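Local coordinates for protein alpha-amylase/trypsin inhibitor (Eleusine coracana, PDB 1B1U) that inhibits alpha-amylase and serine endopeptidases such as trypsin, and may protect ragi seeds against hydrolytic enzymes from inside and outside the plant, at residues A[9-14]-A[52-57]; A[62-67]-A[77-82]. All coordinates share one frame; numbering follows the deposited sequence.

Interaction 1. Residues A[9-14]-A[52-57]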
loop_
_atom_site.group_PDB
_atom_site.type_symbol
_atom_site.label_atom_id
_atom_site.label_comp_id
_atom_site.label_asym_id
_atom_site.label_seq_id
_atom_site.Cartn_x
_atom_site.Cartn_y
_atom_site.Cartn_z
ATOM N N GLY A 9 10.416 7.310 -7.797
ATOM C CA GLY A 9 11.644 8.062 -7.951
ATOM C C GLY A 9 11.590 9.071 -6.830
ATOM O O GLY A 9 12.181 8.856 -5.764
ATOM N N MET A 10 10.863 10.166 -7.055
ATOM C CA MET A 10 10.710 11.181 -6.020
ATOM C C MET A 10 9.286 11.140 -5.488
ATOM O O MET A 10 9.052 10.643 -4.391
ATOM C CB MET A 10 11.033 12.578 -6.553
ATOM C CG MET A 10 12.119 13.301 -5.741
ATOM S SD MET A 10 11.778 13.489 -3.948
ATOM C CE MET A 10 12.938 12.268 -3.219
ATOM N N ALA A 11 8.335 11.646 -6.265
ATOM C CA ALA A 11 6.938 11.647 -5.844
ATOM C C ALA A 11 6.569 10.371 -5.090
ATOM O O ALA A 11 5.808 10.420 -4.129
ATOM C CB ALA A 11 6.035 11.820 -7.049
ATOM N N ILE A 12 7.091 9.230 -5.540
ATOM C CA ILE A 12 6.832 7.953 -4.872
ATOM C C ILE A 12 8.142 7.169 -4.670
ATOM O O ILE A 12 8.894 6.922 -5.608
ATOM C CB ILE A 12 5.793 7.109 -5.653
ATOM C CG1 ILE A 12 4.429 7.769 -5.539
ATOM C CG2 ILE A 12 5.686 5.734 -5.070
ATOM C CD1 ILE A 12 3.306 6.885 -5.857
ATOM N N PRO A 13 8.438 6.782 -3.422
ATOM C CA PRO A 13 9.679 6.044 -3.203
ATOM C C PRO A 13 9.810 4.769 -4.014
ATOM O O PRO A 13 8.861 4.321 -4.664
ATOM C CB PRO A 13 9.676 5.774 -1.697
ATOM C CG PRO A 13 8.780 6.808 -1.135
ATOM C CD PRO A 13 7.706 6.992 -2.164
ATOM N N HIS A 14 11.013 4.207 -3.978
ATOM C CA HIS A 14 11.313 2.970 -4.674
ATOM C C HIS A 14 10.847 1.840 -3.770
ATOM O O HIS A 14 11.349 1.678 -2.656
ATOM C CB HIS A 14 12.814 2.868 -4.933
ATOM C CG HIS A 14 13.261 3.615 -6.145
ATOM N ND1 HIS A 14 12.981 3.188 -7.424
ATOM C CD2 HIS A 14 13.935 4.783 -6.277
ATOM C CE1 HIS A 14 13.463 4.061 -8.290
ATOM N NE2 HIS A 14 14.046 5.037 -7.621
ATOM N N PRO A 52 2.641 12.255 -0.534
ATOM C CA PRO A 52 1.639 13.316 -0.585
ATOM C C PRO A 52 0.243 12.816 -0.954
ATOM O O PRO A 52 0.090 11.804 -1.632
ATOM C CB PRO A 52 2.196 14.289 -1.620
ATOM C CG PRO A 52 3.082 13.477 -2.475
ATOM C CD PRO A 52 3.614 12.355 -1.634
ATOM N N ALA A 53 -0.764 13.552 -0.499
ATOM C CA ALA A 53 -2.163 13.244 -0.737
ATOM C C ALA A 53 -2.486 12.602 -2.081
ATOM O O ALA A 53 -3.070 11.523 -2.143
ATOM C CB ALA A 53 -2.980 14.514 -0.582
ATOM N N TYR A 54 -2.120 13.285 -3.158
ATOM C CA TYR A 54 -2.405 12.815 -4.508
ATOM C C TYR A 54 -1.667 11.561 -4.998
ATOM O O TYR A 54 -2.044 10.985 -6.015
ATOM C CB TYR A 54 -2.192 13.967 -5.496
ATOM C CG TYR A 54 -0.756 14.160 -5.907
ATOM C CD1 TYR A 54 0.242 14.359 -4.952
ATOM C CD2 TYR A 54 -0.388 14.116 -7.248
ATOM C CE1 TYR A 54 1.568 14.500 -5.321
ATOM C CE2 TYR A 54 0.940 14.256 -7.633
ATOM C CZ TYR A 54 1.913 14.443 -6.668
ATOM O OH TYR A 54 3.235 14.531 -7.041
ATOM N N CYS A 55 -0.629 11.128 -4.296
ATOM C CA CYS A 55 0.083 9.930 -4.718
ATOM C C CYS A 55 -0.300 8.678 -3.940
ATOM O O CYS A 55 -0.119 7.558 -4.427
ATOM C CB CYS A 55 1.585 10.152 -4.612
ATOM S SG CYS A 55 2.228 11.139 -5.998
ATOM N N ARG A 56 -0.841 8.880 -2.740
ATOM C CA ARG A 56 -1.259 7.799 -1.847
ATOM C C ARG A 56 -2.018 6.645 -2.514
ATOM O O ARG A 56 -1.609 5.503 -2.399
ATOM C CB ARG A 56 -2.098 8.380 -0.684
ATOM C CG ARG A 56 -1.290 8.650 0.585
ATOM C CD ARG A 56 -1.945 9.674 1.536
ATOM N NE ARG A 56 -0.931 10.269 2.402
ATOM C CZ ARG A 56 -1.057 11.416 3.066
ATOM N NH1 ARG A 56 -2.169 12.134 2.984
ATOM N NH2 ARG A 56 -0.047 11.857 3.800
ATOM N N CYS A 57 -3.126 6.936 -3.185
ATOM C CA CYS A 57 -3.909 5.887 -3.860
ATOM C C CYS A 57 -3.090 5.141 -4.940
ATOM O O CYS A 57 -3.254 3.928 -5.132
ATOM C CB CYS A 57 -5.153 6.499 -4.519
ATOM S SG CYS A 57 -6.553 6.886 -3.419
#
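Ile12 holds CG1 anti to its carbonyl carbon (chi1 -70°) and Cys55 turns SG beside its own backbone N (chi1 -78°); the two side chains meet where the N-terminal loop of this disulfide-rich cereal inhibitor, a member of the prolamin clan, lies against the N-terminal part of helix 53-64 and the proline before it. The link is apolar, for no hydrogen bond crosses between 9-14 and 52-57. CG1 of Ile12 packs on CB of Cys55 at 3.8 Å. Farther out, CD1 of Ile12 is shared between two atoms of the same cysteine, sitting 3.8 Å from its O and 3.9 Å from its CB. Farther along the same helix, Glu58, Ala59 and Ile62 also touch the Ile12 side chain. SG of Cys55 is bonded to SG of Cys6, so a disulfide fastens the chain just ahead of Gly9 to this same turn. Within the loop, Gly9 N donates to Ile12 O at 2.7 Å, which closes the curve that presents Ala11 and Ile12 together. On the helix side, Pro52 O accepts from both Cys55 N and Arg56 N. SG of Cys55 also lies 3.4 Å above the plane of the Tyr54 ring, displaced toward the rim, and CB of Ala11 approaches both residues: it is 4.0 Å from Cys55 SG and 3.9 Å from Tyr54 OH.

Interaction 2. Residues A[62-67]-A[77-82]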
loop_
_atom_site.group_PDB
_atom_site.type_symbol
_atom_site.label_atom_id
_atom_site.label_comp_id
_atom_site.label_asym_id
_atom_site.label_seq_id
_atom_site.Cartn_x
_atom_site.Cartn_y
_atom_site.Cartn_z
ATOM N N ILE A 62 0.271 0.365 -6.615
ATOM C CA ILE A 62 1.584 -0.174 -6.957
ATOM C C ILE A 62 1.946 -1.311 -6.010
ATOM O O ILE A 62 2.631 -2.261 -6.396
ATOM C CB ILE A 62 2.704 0.903 -6.865
ATOM C CG1 ILE A 62 2.359 2.130 -7.715
ATOM C CG2 ILE A 62 4.020 0.306 -7.320
ATOM C CD1 ILE A 62 3.407 3.261 -7.621
ATOM N N LEU A 63 1.503 -1.198 -4.758
ATOM C CA LEU A 63 1.778 -2.224 -3.753
ATOM C C LEU A 63 1.114 -3.516 -4.189
ATOM O O LEU A 63 1.706 -4.591 -4.124
ATOM C CB LEU A 63 1.219 -1.804 -2.387
ATOM C CG LEU A 63 1.191 -2.819 -1.236
ATOM C CD1 LEU A 63 2.606 -3.332 -0.911
ATOM C CD2 LEU A 63 0.558 -2.147 -0.020
ATOM N N MET A 64 -0.127 -3.399 -4.632
ATOM C CA MET A 64 -0.870 -4.563 -5.067
ATOM C C MET A 64 -0.380 -5.130 -6.397
ATOM O O MET A 64 0.205 -6.210 -6.462
ATOM C CB MET A 64 -2.346 -4.203 -5.201
ATOM C CG MET A 64 -2.870 -3.261 -4.128
ATOM S SD MET A 64 -4.593 -2.874 -4.379
ATOM C CE MET A 64 -4.552 -1.163 -4.409
ATOM N N ASP A 65 -0.595 -4.350 -7.448
ATOM C CA ASP A 65 -0.280 -4.737 -8.815
ATOM C C ASP A 65 1.092 -4.460 -9.416
ATOM O O ASP A 65 1.540 -5.200 -10.286
ATOM C CB ASP A 65 -1.375 -4.159 -9.697
ATOM C CG ASP A 65 -2.748 -4.407 -9.114
ATOM O OD1 ASP A 65 -2.858 -5.364 -8.321
ATOM O OD2 ASP A 65 -3.706 -3.669 -9.429
ATOM N N GLY A 66 1.753 -3.395 -8.997
ATOM C CA GLY A 66 3.076 -3.143 -9.537
ATOM C C GLY A 66 3.249 -2.015 -10.531
ATOM O O GLY A 66 2.304 -1.324 -10.926
ATOM N N VAL A 67 4.494 -1.834 -10.948
ATOM C CA VAL A 67 4.808 -0.776 -11.892
ATOM C C VAL A 67 6.233 -0.919 -12.446
ATOM O O VAL A 67 7.095 -1.579 -11.847
ATOM C CB VAL A 67 4.601 0.621 -11.200
ATOM C CG1 VAL A 67 5.915 1.161 -10.665
ATOM C CG2 VAL A 67 3.943 1.596 -12.161
ATOM N N ARG A 77 3.906 -4.950 -6.531
ATOM C CA ARG A 77 3.251 -6.255 -6.511
ATOM C C ARG A 77 3.863 -7.094 -5.388
ATOM O O ARG A 77 4.391 -8.183 -5.600
ATOM C CB ARG A 77 3.412 -6.967 -7.860
ATOM C CG ARG A 77 2.502 -8.185 -8.051
ATOM C CD ARG A 77 3.289 -9.415 -8.542
ATOM N NE ARG A 77 2.505 -10.651 -8.479
ATOM C CZ ARG A 77 1.324 -10.816 -9.064
ATOM N NH1 ARG A 77 0.781 -9.826 -9.762
ATOM N NH2 ARG A 77 0.681 -11.968 -8.958
ATOM N N LEU A 78 3.790 -6.564 -4.177
ATOM C CA LEU A 78 4.315 -7.265 -3.019
ATOM C C LEU A 78 3.208 -8.154 -2.441
ATOM O O LEU A 78 3.484 -9.083 -1.680
ATOM C CB LEU A 78 4.781 -6.248 -1.970
ATOM C CG LEU A 78 6.195 -5.649 -2.007
ATOM C CD1 LEU A 78 6.826 -5.844 -3.384
ATOM C CD2 LEU A 78 6.120 -4.157 -1.640
ATOM N N LEU A 79 1.962 -7.853 -2.808
ATOM C CA LEU A 79 0.794 -8.596 -2.333
ATOM C C LEU A 79 0.628 -9.922 -3.074
ATOM O O LEU A 79 -0.342 -10.132 -3.809
ATOM C CB LEU A 79 -0.481 -7.734 -2.471
ATOM C CG LEU A 79 -0.544 -6.410 -1.665
ATOM C CD1 LEU A 79 -1.987 -6.024 -1.379
ATOM C CD2 LEU A 79 0.218 -6.530 -0.352
ATOM N N GLN A 80 1.599 -10.803 -2.856
ATOM C CA GLN A 80 1.659 -12.133 -3.455
ATOM C C GLN A 80 1.182 -13.223 -2.469
ATOM O O GLN A 80 1.428 -13.150 -1.259
ATOM C CB GLN A 80 3.105 -12.431 -3.902
ATOM C CG GLN A 80 3.719 -11.379 -4.848
ATOM C CD GLN A 80 5.255 -11.308 -4.781
ATOM O OE1 GLN A 80 5.912 -12.167 -4.197
ATOM N NE2 GLN A 80 5.821 -10.271 -5.390
ATOM N N ASP A 81 0.508 -14.236 -3.001
ATOM C CA ASP A 81 -0.018 -15.339 -2.203
ATOM C C ASP A 81 0.904 -15.788 -1.085
ATOM O O ASP A 81 2.123 -15.653 -1.174
ATOM C CB ASP A 81 -0.301 -16.552 -3.098
ATOM C CG ASP A 81 -1.437 -16.313 -4.059
ATOM O OD1 ASP A 81 -2.591 -16.188 -3.600
ATOM O OD2 ASP A 81 -1.175 -16.250 -5.279
ATOM N N LEU A 82 0.306 -16.330 -0.033
ATOM C CA LEU A 82 1.053 -16.856 1.101
ATOM C C LEU A 82 0.201 -17.988 1.653
ATOM O O LEU A 82 -1.007 -18.030 1.415
ATOM C CB LEU A 82 1.244 -15.785 2.183
ATOM C CG LEU A 82 2.268 -14.652 2.022
ATOM C CD1 LEU A 82 1.990 -13.609 3.096
ATOM C CD2 LEU A 82 3.696 -15.177 2.144
#
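Two backbone hydrogen bonds join Arg77 and Leu78 to the C-terminal turn of helix 53-64. Arg77 N donates to Ile62 O at 3.0 Å with an N-H...O angle of 165°, and Leu78 N donates to Leu63 O at 2.9 Å with a more bent angle of 147°. Successive N-H groups of the loop thus meet successive carbonyls of the last helical turn. A CA-H...O contact adds to them, Arg77 CA lying 3.0 Å from Met64 O. Just beyond, Gly66 leaves the helix with positive phi, where a side chain would press on both Arg77 CB and the preceding carbonyl.

The apolar contacts lie beside this polar seam. Leu63, its CG anti to the backbone N (chi1 170°), crosses both Leu78 and Leu79 at about a right angle. Its CD1 reaches Leu78 CD2 at 3.7 Å, while its CG meets Leu79 CD2 at 3.9 Å. The other branch of Leu79, CD1, comes 4.0 Å from Met64 CG, and these two side chains run side by side in the same direction. An alanine in place of Leu79 would probably leave Leu63 CG and Met64 CG without these methyl partners and open a gap where Leu79 also touches Gln90 of helix 87-93.

Leu79 is the centre of an inverse gamma turn, and its O accepts from Arg91. The chemistry implies a division of labour: the N-H groups of Arg77 and Leu78 take up the carbonyls of Ile62 and Leu63, with a CA-H of Arg77 at Met64 O, while leucine and methionine branches close the buried side.

From the N terminus, the chain first passes through the loop 9-14, then helices 19-29 and 37-50, before interaction 1 brings 52-57 back against it; 37 residues lie between its segments. Helix 53-64 runs on from there, and interaction 2 opens at its far end, closing a much shorter loop of nine residues that holds most of the small hairpin of strands 67-68 and 74-75. The contacts are therefore in series, neither nested nor crossed, yet both use helix 53-64, one at each end. Their centres lie 16 Å apart, and they touch where Ile12 CD1 meets Ile62 CD1 at 4.0 Å. Together they tie the N-terminal loop and the segment leading to helix 87-93 to one helix.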